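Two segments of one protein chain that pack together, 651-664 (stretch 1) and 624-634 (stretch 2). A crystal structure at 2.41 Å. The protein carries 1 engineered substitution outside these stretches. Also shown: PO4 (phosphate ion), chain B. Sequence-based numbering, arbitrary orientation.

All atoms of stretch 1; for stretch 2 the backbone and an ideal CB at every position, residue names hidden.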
# COMPACT_ATOMS: atom_id res chain seq x y z
N ASP A 651 -8.07 -5.26 -3.40
CA ASP A 651 -7.90 -6.01 -4.62
C ASP A 651 -6.77 -5.58 -5.56
O ASP A 651 -5.74 -6.22 -5.60
CB ASP A 651 -9.23 -6.07 -5.36
CG ASP A 651 -10.40 -6.26 -4.42
OD1 ASP A 651 -10.50 -7.33 -3.80
OD2 ASP A 651 -11.21 -5.33 -4.28
N ARG A 652 -6.97 -4.51 -6.31
CA ARG A 652 -5.99 -4.09 -7.30
C ARG A 652 -4.65 -3.70 -6.69
O ARG A 652 -3.60 -4.04 -7.21
CB ARG A 652 -6.53 -2.93 -8.14
CG ARG A 652 -7.25 -3.36 -9.39
CD ARG A 652 -8.06 -2.23 -9.98
NE ARG A 652 -8.82 -1.52 -8.96
CZ ARG A 652 -9.64 -0.51 -9.21
NH1 ARG A 652 -9.80 -0.09 -10.45
NH2 ARG A 652 -10.29 0.07 -8.23
N GLY A 653 -4.71 -2.99 -5.57
CA GLY A 653 -3.50 -2.51 -4.85
C GLY A 653 -2.68 -3.64 -4.27
O GLY A 653 -1.44 -3.61 -4.31
N GLN A 654 -3.36 -4.65 -3.73
CA GLN A 654 -2.66 -5.86 -3.27
C GLN A 654 -1.87 -6.58 -4.38
O GLN A 654 -0.78 -7.15 -4.12
CB GLN A 654 -3.67 -6.92 -2.74
CG GLN A 654 -4.29 -6.55 -1.41
CD GLN A 654 -3.21 -6.06 -0.47
OE1 GLN A 654 -2.37 -6.82 -0.02
NE2 GLN A 654 -3.20 -4.77 -0.22
N ARG A 655 -2.44 -6.61 -5.57
CA ARG A 655 -1.75 -7.25 -6.66
C ARG A 655 -0.52 -6.42 -7.11
O ARG A 655 0.51 -6.97 -7.49
CB ARG A 655 -2.64 -7.50 -7.88
CG ARG A 655 -4.00 -8.21 -7.76
CD ARG A 655 -4.26 -9.54 -7.00
NE ARG A 655 -3.42 -10.64 -7.24
CZ ARG A 655 -3.78 -11.93 -7.47
NH1 ARG A 655 -5.02 -12.35 -7.55
NH2 ARG A 655 -2.81 -12.84 -7.61
N LEU A 656 -0.62 -5.09 -7.07
CA LEU A 656 0.53 -4.30 -7.32
C LEU A 656 1.56 -4.59 -6.18
O LEU A 656 2.76 -4.80 -6.48
CB LEU A 656 0.16 -2.82 -7.40
CG LEU A 656 1.38 -1.94 -7.65
CD1 LEU A 656 2.12 -2.12 -9.02
CD2 LEU A 656 0.91 -0.54 -7.40
N ALA A 657 1.12 -4.63 -4.91
CA ALA A 657 2.08 -4.92 -3.81
C ALA A 657 2.78 -6.28 -4.02
O ALA A 657 3.99 -6.42 -3.72
CB ALA A 657 1.42 -4.84 -2.43
N GLN A 658 2.05 -7.24 -4.61
CA GLN A 658 2.59 -8.58 -4.87
C GLN A 658 3.69 -8.50 -5.93
O GLN A 658 4.71 -9.17 -5.83
CB GLN A 658 1.47 -9.51 -5.41
CG GLN A 658 1.98 -10.81 -6.08
CD GLN A 658 0.90 -11.84 -6.60
OE1 GLN A 658 1.26 -12.86 -7.24
NE2 GLN A 658 -0.37 -11.59 -6.37
N LYS A 659 3.46 -7.75 -6.99
CA LYS A 659 4.48 -7.54 -8.02
C LYS A 659 5.72 -6.86 -7.41
O LYS A 659 6.86 -7.24 -7.69
CB LYS A 659 3.84 -6.69 -9.13
CG LYS A 659 3.68 -7.36 -10.47
CD LYS A 659 2.73 -8.51 -10.51
CE LYS A 659 2.60 -9.10 -11.93
NZ LYS A 659 3.46 -10.30 -12.27
N ILE A 660 5.55 -5.88 -6.53
CA ILE A 660 6.73 -5.13 -6.06
C ILE A 660 7.48 -5.97 -5.05
O ILE A 660 8.71 -6.02 -5.08
CB ILE A 660 6.30 -3.83 -5.37
CG1 ILE A 660 5.73 -2.87 -6.41
CG2 ILE A 660 7.45 -3.18 -4.64
CD1 ILE A 660 4.69 -1.94 -5.82
N VAL A 661 6.75 -6.64 -4.13
CA VAL A 661 7.44 -7.35 -3.08
C VAL A 661 8.12 -8.53 -3.75
O VAL A 661 9.25 -8.84 -3.42
CB VAL A 661 6.54 -7.90 -1.95
CG1 VAL A 661 7.36 -8.14 -0.72
CG2 VAL A 661 5.53 -6.90 -1.53
N GLY A 662 7.46 -9.19 -4.70
CA GLY A 662 8.00 -10.41 -5.30
C GLY A 662 9.27 -10.02 -6.07
O GLY A 662 10.28 -10.73 -6.08
N ASN A 663 9.23 -8.86 -6.70
CA ASN A 663 10.36 -8.45 -7.46
C ASN A 663 11.48 -8.06 -6.56
O ASN A 663 12.65 -8.31 -6.90
CB ASN A 663 10.03 -7.28 -8.40
CG ASN A 663 11.27 -6.74 -9.05
OD1 ASN A 663 11.76 -7.29 -10.05
ND2 ASN A 663 11.87 -5.74 -8.43
N ALA A 664 11.16 -7.43 -5.43
CA ALA A 664 12.21 -7.11 -4.42
C ALA A 664 12.92 -8.39 -3.89
O ALA A 664 14.17 -8.44 -3.75
CB ALA A 664 11.60 -6.34 -3.26
N UNK A 624 0.73 -5.81 -18.04
CA UNK A 624 -0.12 -5.21 -17.02
C UNK A 624 0.46 -4.70 -15.68
O UNK A 624 0.20 -3.56 -15.26
CB UNK A 624 -1.18 -6.25 -16.68
N UNK A 625 1.18 -5.36 -14.87
CA UNK A 625 1.39 -4.28 -13.76
C UNK A 625 2.77 -3.63 -13.84
O UNK A 625 3.28 -3.04 -12.84
CB UNK A 625 1.24 -4.89 -12.37
N UNK A 626 3.46 -3.81 -14.97
CA UNK A 626 4.93 -3.64 -15.02
C UNK A 626 5.39 -2.17 -14.81
O UNK A 626 6.43 -1.93 -14.16
CB UNK A 626 5.45 -4.14 -16.37
N UNK A 627 4.61 -1.21 -15.30
CA UNK A 627 5.11 0.15 -15.36
C UNK A 627 4.95 0.70 -13.96
O UNK A 627 5.91 1.27 -13.42
CB UNK A 627 4.38 1.00 -16.40
N UNK A 628 3.81 0.41 -13.35
CA UNK A 628 3.51 0.77 -11.97
C UNK A 628 4.56 0.15 -11.05
O UNK A 628 5.13 0.82 -10.17
CB UNK A 628 2.10 0.31 -11.58
N UNK A 629 4.88 -1.12 -11.31
CA UNK A 629 5.89 -1.81 -10.47
C UNK A 629 7.26 -1.20 -10.62
O UNK A 629 7.96 -1.03 -9.62
CB UNK A 629 5.96 -3.30 -10.82
N UNK A 630 7.60 -0.79 -11.86
CA UNK A 630 8.91 -0.28 -12.14
C UNK A 630 9.06 1.00 -11.43
O UNK A 630 10.01 1.20 -10.65
CB UNK A 630 9.16 -0.11 -13.64
N UNK A 631 8.09 1.86 -11.62
CA UNK A 631 8.15 3.19 -10.98
C UNK A 631 8.11 3.06 -9.45
O UNK A 631 8.82 3.78 -8.75
CB UNK A 631 6.99 4.07 -11.46
N UNK A 632 7.37 2.08 -8.92
CA UNK A 632 7.32 2.01 -7.44
C UNK A 632 8.66 1.53 -6.98
O UNK A 632 9.22 2.03 -6.02
CB UNK A 632 6.21 1.09 -6.93
N UNK A 633 9.21 0.57 -7.69
CA UNK A 633 10.54 0.07 -7.32
C UNK A 633 11.60 1.18 -7.38
O UNK A 633 12.52 1.25 -6.52
CB UNK A 633 10.94 -1.08 -8.24
N UNK A 634 11.44 2.10 -8.33
CA UNK A 634 12.40 3.16 -8.54
C UNK A 634 12.35 4.15 -7.39
O UNK A 634 13.40 4.73 -6.97
CB UNK A 634 12.14 3.87 -9.87
P PO4 B . -10.03 -2.35 -5.38
O1 PO4 B . -9.33 -2.85 -6.65
O2 PO4 B . -10.38 -0.87 -5.51
O3 PO4 B . -11.35 -3.05 -5.03
O4 PO4 B . -9.08 -2.53 -4.17

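Stretch 1 runs as a helix from Arg652 to Ala664, and stretch 2 forms a second helix from position 626 onward. Their axes come within 9.3 Å at an angle of 57°; the contact is made by positions 625, 628, 629, 632 and 633, against residues that include Leu656, Lys659, Ile660 and Asn663.

Position 624 precedes the helix, and its CB finds nothing of stretch 1 within 5.5 Å. Stretch 1 sets little limit here; the residue is Asn624.

At position 625 CA-to-CB points toward stretch 1, and the ideal CB lies 4.0 Å from Lys659 CG and 4.4 Å from Leu656 CD1. Beyond it runs the first turn of the facing helix, offering the aliphatic parts of Arg655 and Leu656 and the carbonyl of Arg652. A long apolar or aromatic side chain would fill this space; the N-cap position alone might have suggested a small polar one. The residue is Phe625, with chi1 in the m well. Its ring extends along the facing helix, bringing CE1 to 3.7 Å from both Arg652 O and Arg655 CB, while CD1 lies 4.0 Å from Leu656 CB. Arg652 O sits at the ring edge, near its plane.

Positions 626 and 627 point away from stretch 1, which therefore discriminates little between side chains. They are Lys626 and Leu627.

Position 628 points toward stretch 1, but its ideal CB is already 3.5 Å from Leu656 CD1. A small residue would fit, as would a longer one that bends aside after CB. Gln628 takes the second course: its CB packs 3.6 Å from Leu656 CD1, while the end of the side chain leads away.

At position 629 the CB points sideways, between Leu656, Lys659 and Ile660, and its CA is 5.6 Å from that of Ile660. So close an approach favours a small or beta-branched side chain such as Ala, Ser, Thr or Val. Thr629 occupies it. Its OG1 donates a hydrogen bond to Phe625 O (2.8 Å), one turn back, which satisfies the hydroxyl although it packs against carbon, 3.3 Å from Lys659 CB. The methyl CG2 lies 3.9 Å from Ile660 CG1.

Position 630 points away and 631 is out of reach, so stretch 1 leaves both free; they are Leu630 and Met631.

At position 632 the CB is directed toward stretch 1, with Ile660 CD1 only 3.6 Å from the ideal CB. A small apolar residue suits this point. Ala632 provides just a methyl, its CB 3.6 Å from Ile660 CD1.

Position 633 also points toward stretch 1, but with more room: the ideal CB is 4.8 Å from Asn663 ND2 and 5.4 Å from Ile660 CG2. Small or medium side chains, polar or apolar, are plausible. Ser633 turns its hydroxyl back to its own helix, OG donating to Thr629 O at 2.6 Å; Asn663 ND2 remains 4.2 Å from OG.

Position 634 is out of reach, and is Leu634.

Stretch 2 (624-634) NFKLQTLMASL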
# COMPACT_ATOMS: atom_id res chain seq x y z
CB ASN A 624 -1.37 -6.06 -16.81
CG ASN A 624 -2.53 -5.26 -16.26
OD1 ASN A 624 -3.52 -5.84 -15.72
ND2 ASN A 624 -2.48 -3.96 -16.42
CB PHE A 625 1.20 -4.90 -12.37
CG PHE A 625 -0.25 -5.24 -12.00
CD1 PHE A 625 -0.84 -4.62 -10.88
CD2 PHE A 625 -1.03 -6.09 -12.78
CE1 PHE A 625 -2.12 -4.92 -10.48
CE2 PHE A 625 -2.34 -6.40 -12.40
CZ PHE A 625 -2.90 -5.82 -11.25
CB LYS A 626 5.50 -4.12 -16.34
CG LYS A 626 5.18 -5.55 -16.68
CD LYS A 626 6.26 -6.07 -17.60
CE LYS A 626 5.93 -7.48 -18.08
NZ LYS A 626 6.96 -7.76 -19.11
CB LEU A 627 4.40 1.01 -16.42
CG LEU A 627 4.67 2.54 -16.40
CD1 LEU A 627 6.15 2.87 -16.52
CD2 LEU A 627 3.85 3.22 -17.52
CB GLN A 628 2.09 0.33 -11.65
CG GLN A 628 1.00 0.89 -12.60
CD GLN A 628 0.68 -0.01 -13.80
OE1 GLN A 628 1.55 -0.61 -14.37
NE2 GLN A 628 -0.56 -0.04 -14.24
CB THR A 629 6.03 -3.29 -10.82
OG1 THR A 629 4.77 -3.91 -10.62
CG2 THR A 629 7.04 -4.00 -9.89
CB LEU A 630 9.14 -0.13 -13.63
CG LEU A 630 9.30 -1.55 -14.19
CD1 LEU A 630 9.14 -1.70 -15.72
CD2 LEU A 630 10.63 -2.10 -13.69
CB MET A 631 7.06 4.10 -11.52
CG MET A 631 7.15 4.31 -13.02
SD MET A 631 8.73 5.13 -13.29
CE MET A 631 8.23 6.81 -13.51
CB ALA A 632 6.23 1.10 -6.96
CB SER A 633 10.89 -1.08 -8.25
OG SER A 633 9.85 -2.06 -8.10
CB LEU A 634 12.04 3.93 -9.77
CG LEU A 634 13.09 4.50 -10.70
CD1 LEU A 634 12.41 5.65 -11.42
CD2 LEU A 634 14.38 4.92 -10.02
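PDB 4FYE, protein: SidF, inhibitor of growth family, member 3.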